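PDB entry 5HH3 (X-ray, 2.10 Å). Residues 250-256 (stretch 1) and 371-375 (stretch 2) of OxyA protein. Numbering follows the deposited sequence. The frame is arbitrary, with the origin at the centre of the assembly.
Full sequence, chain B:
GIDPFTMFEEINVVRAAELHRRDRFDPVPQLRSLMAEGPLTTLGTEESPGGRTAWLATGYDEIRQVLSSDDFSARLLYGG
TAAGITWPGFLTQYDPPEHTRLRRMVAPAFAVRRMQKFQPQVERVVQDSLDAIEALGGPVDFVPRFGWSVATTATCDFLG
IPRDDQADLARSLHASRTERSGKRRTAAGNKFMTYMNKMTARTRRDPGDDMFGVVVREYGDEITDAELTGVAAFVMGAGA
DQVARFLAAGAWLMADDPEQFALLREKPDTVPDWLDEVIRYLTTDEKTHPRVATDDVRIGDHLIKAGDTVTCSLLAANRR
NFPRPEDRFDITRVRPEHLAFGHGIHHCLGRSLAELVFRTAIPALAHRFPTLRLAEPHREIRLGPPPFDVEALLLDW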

# COMPACT_ATOMS: atom_id res chain seq x y z
N GLY B 250 -10.57 -3.53 -26.51
CA GLY B 250 -11.08 -3.17 -27.83
C GLY B 250 -11.65 -4.35 -28.60
O GLY B 250 -12.75 -4.25 -29.14
N ALA B 251 -10.90 -5.46 -28.64
CA ALA B 251 -11.38 -6.67 -29.28
C ALA B 251 -12.69 -7.17 -28.64
O ALA B 251 -13.58 -7.66 -29.36
CB ALA B 251 -10.31 -7.77 -29.24
N TRP B 252 -12.81 -7.04 -27.31
CA TRP B 252 -14.03 -7.43 -26.60
C TRP B 252 -15.20 -6.54 -27.04
O TRP B 252 -16.27 -7.05 -27.35
CB TRP B 252 -13.81 -7.38 -25.09
CG TRP B 252 -14.98 -7.80 -24.23
CD1 TRP B 252 -16.07 -8.53 -24.61
CD2 TRP B 252 -15.13 -7.57 -22.82
NE1 TRP B 252 -16.90 -8.74 -23.54
CE2 TRP B 252 -16.35 -8.17 -22.43
CE3 TRP B 252 -14.37 -6.90 -21.86
CZ2 TRP B 252 -16.82 -8.12 -21.12
CZ3 TRP B 252 -14.83 -6.85 -20.55
CH2 TRP B 252 -16.05 -7.46 -20.19
N LEU B 253 -14.98 -5.23 -27.07
CA LEU B 253 -15.99 -4.28 -27.53
C LEU B 253 -16.41 -4.55 -28.98
O LEU B 253 -17.60 -4.43 -29.31
CB LEU B 253 -15.51 -2.82 -27.37
CG LEU B 253 -16.55 -1.72 -27.63
CD1 LEU B 253 -17.66 -1.75 -26.61
CD2 LEU B 253 -15.90 -0.35 -27.63
N MET B 254 -15.45 -4.93 -29.83
CA MET B 254 -15.77 -5.29 -31.22
C MET B 254 -16.62 -6.56 -31.35
O MET B 254 -17.58 -6.56 -32.11
CB MET B 254 -14.50 -5.46 -32.05
CG MET B 254 -13.72 -4.16 -32.20
SD MET B 254 -12.11 -4.44 -32.96
CE MET B 254 -12.70 -5.19 -34.50
N ALA B 255 -16.28 -7.61 -30.61
CA ALA B 255 -17.11 -8.80 -30.53
C ALA B 255 -18.50 -8.51 -29.88
O ALA B 255 -19.52 -9.04 -30.31
CB ALA B 255 -16.38 -9.92 -29.78
N ASP B 256 -18.54 -7.63 -28.89
CA ASP B 256 -19.77 -7.26 -28.21
C ASP B 256 -20.70 -6.39 -29.07
O ASP B 256 -21.92 -6.52 -28.98
CB ASP B 256 -19.46 -6.54 -26.89
CG ASP B 256 -20.69 -6.40 -26.01
OD1 ASP B 256 -21.16 -7.41 -25.46
OD2 ASP B 256 -21.20 -5.28 -25.89
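Stretch 2 (371-375) TLRLA

Residues 371-375 of OxyA pass as an extended segment across the helix formed by residues 250-256, running from the Ala251 and Met254 side of Ala255 at Leu372 to its Trp252 side at Leu374; both stretches are in the same chain, the touching residues being at least 117 apart in sequence. The helix is regular, with phi/psi values near -60/-40 throughout and backbone hydrogen bonds from Met254 N to Gly250 O (2.9 Å), Ala255 N to Ala251 O (3.0 Å) and Asp256 N to Trp252 O (2.8 Å). Stretch 2 is open instead: Leu372 (-52/132), Arg373 (-151/162) and Leu374 (-62/140) are all extended, with Arg373 and Leu374 in a short strand, while Thr371 (-95/12) and Ala375 (-70/-43) bend out of this conformation at the two ends and do not touch the helix.

The nearest CA atoms are those of Ala255 and Arg373, 4.6 Å apart, and Ala255 CA is also 4.1 Å from Leu372 O. So close an approach goes with the small side chain of Ala255, which points toward stretch 2 and is a low bump on the helix. Its methyl rests directly on the strand backbone, with Ala255 CB 4.1 Å from Arg373 CA and 4.1 Å from Leu374 N. The side chain of Arg373 points away from the helix, leaving its backbone against the alanine.

The two leucines flank this point. Leu372 points toward the helix, and with chi1 t and chi2 p it brings CD2 into the shallow hollow between Ala251, Met254 and Ala255: Leu372 CD2 is 4.0 Å from Ala251 O, 4.5 Å from Met254 CB and 4.4 Å from Ala255 CB. The base of this hollow is thus partly backbone, the carbonyl of Ala251 being already engaged by Ala255 N. Leu374 leaves its CA sideways, but its m,t rotamer carries the end of the side chain nearer to the helix, where Leu374 CD2 lies 4.2 Å from Trp252 CD1. Trp252 itself starts away from stretch 2, and its indole, extended by a t chi1, comes back within reach of the leucine methyl, which meets the ring obliquely.

No direct hydrogen bond joins the stretches, and the fit rests on apolar packing, with 253 Å² buried over both sides. One water adds a polar link beside the Ala255 contact: it donates to Ala255 O (2.7 Å) and to Leu372 O (2.9 Å), bridging two carbonyls that could not bond to each other. Gly250 and Leu253 take no part in the contact.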

# COMPACT_ATOMS: atom_id res chain seq x y z
N THR B 371 -16.69 -11.44 -38.79
CA THR B 371 -17.55 -12.37 -38.04
C THR B 371 -17.08 -12.62 -36.60
O THR B 371 -17.59 -13.54 -35.93
CB THR B 371 -17.60 -13.73 -38.77
OG1 THR B 371 -16.25 -14.16 -39.03
CG2 THR B 371 -18.35 -13.62 -40.09
N LEU B 372 -16.13 -11.82 -36.11
CA LEU B 372 -15.58 -12.00 -34.76
C LEU B 372 -16.69 -12.07 -33.71
O LEU B 372 -17.60 -11.24 -33.73
CB LEU B 372 -14.64 -10.83 -34.42
CG LEU B 372 -13.74 -11.00 -33.20
CD1 LEU B 372 -12.62 -11.97 -33.55
CD2 LEU B 372 -13.18 -9.65 -32.77
N ARG B 373 -16.62 -13.05 -32.83
CA ARG B 373 -17.61 -13.24 -31.76
C ARG B 373 -16.95 -13.91 -30.56
O ARG B 373 -15.89 -14.52 -30.69
CB ARG B 373 -18.79 -14.11 -32.26
CG ARG B 373 -18.34 -15.43 -32.91
CD ARG B 373 -19.44 -16.19 -33.63
NE ARG B 373 -18.83 -17.24 -34.46
CZ ARG B 373 -18.46 -18.45 -34.02
NH1 ARG B 373 -17.88 -19.28 -34.86
NH2 ARG B 373 -18.64 -18.83 -32.75
N LEU B 374 -17.60 -13.82 -29.41
CA LEU B 374 -17.20 -14.60 -28.23
C LEU B 374 -17.34 -16.09 -28.55
O LEU B 374 -18.28 -16.51 -29.22
CB LEU B 374 -18.08 -14.27 -27.02
CG LEU B 374 -18.13 -12.83 -26.55
CD1 LEU B 374 -19.20 -12.66 -25.48
CD2 LEU B 374 -16.78 -12.41 -26.03
N ALA B 375 -16.37 -16.89 -28.09
CA ALA B 375 -16.40 -18.33 -28.28
C ALA B 375 -17.49 -18.98 -27.41
O ALA B 375 -18.20 -19.87 -27.87
CB ALA B 375 -15.05 -18.94 -27.94
O HOH W 1 -20.02 -10.83 -32.28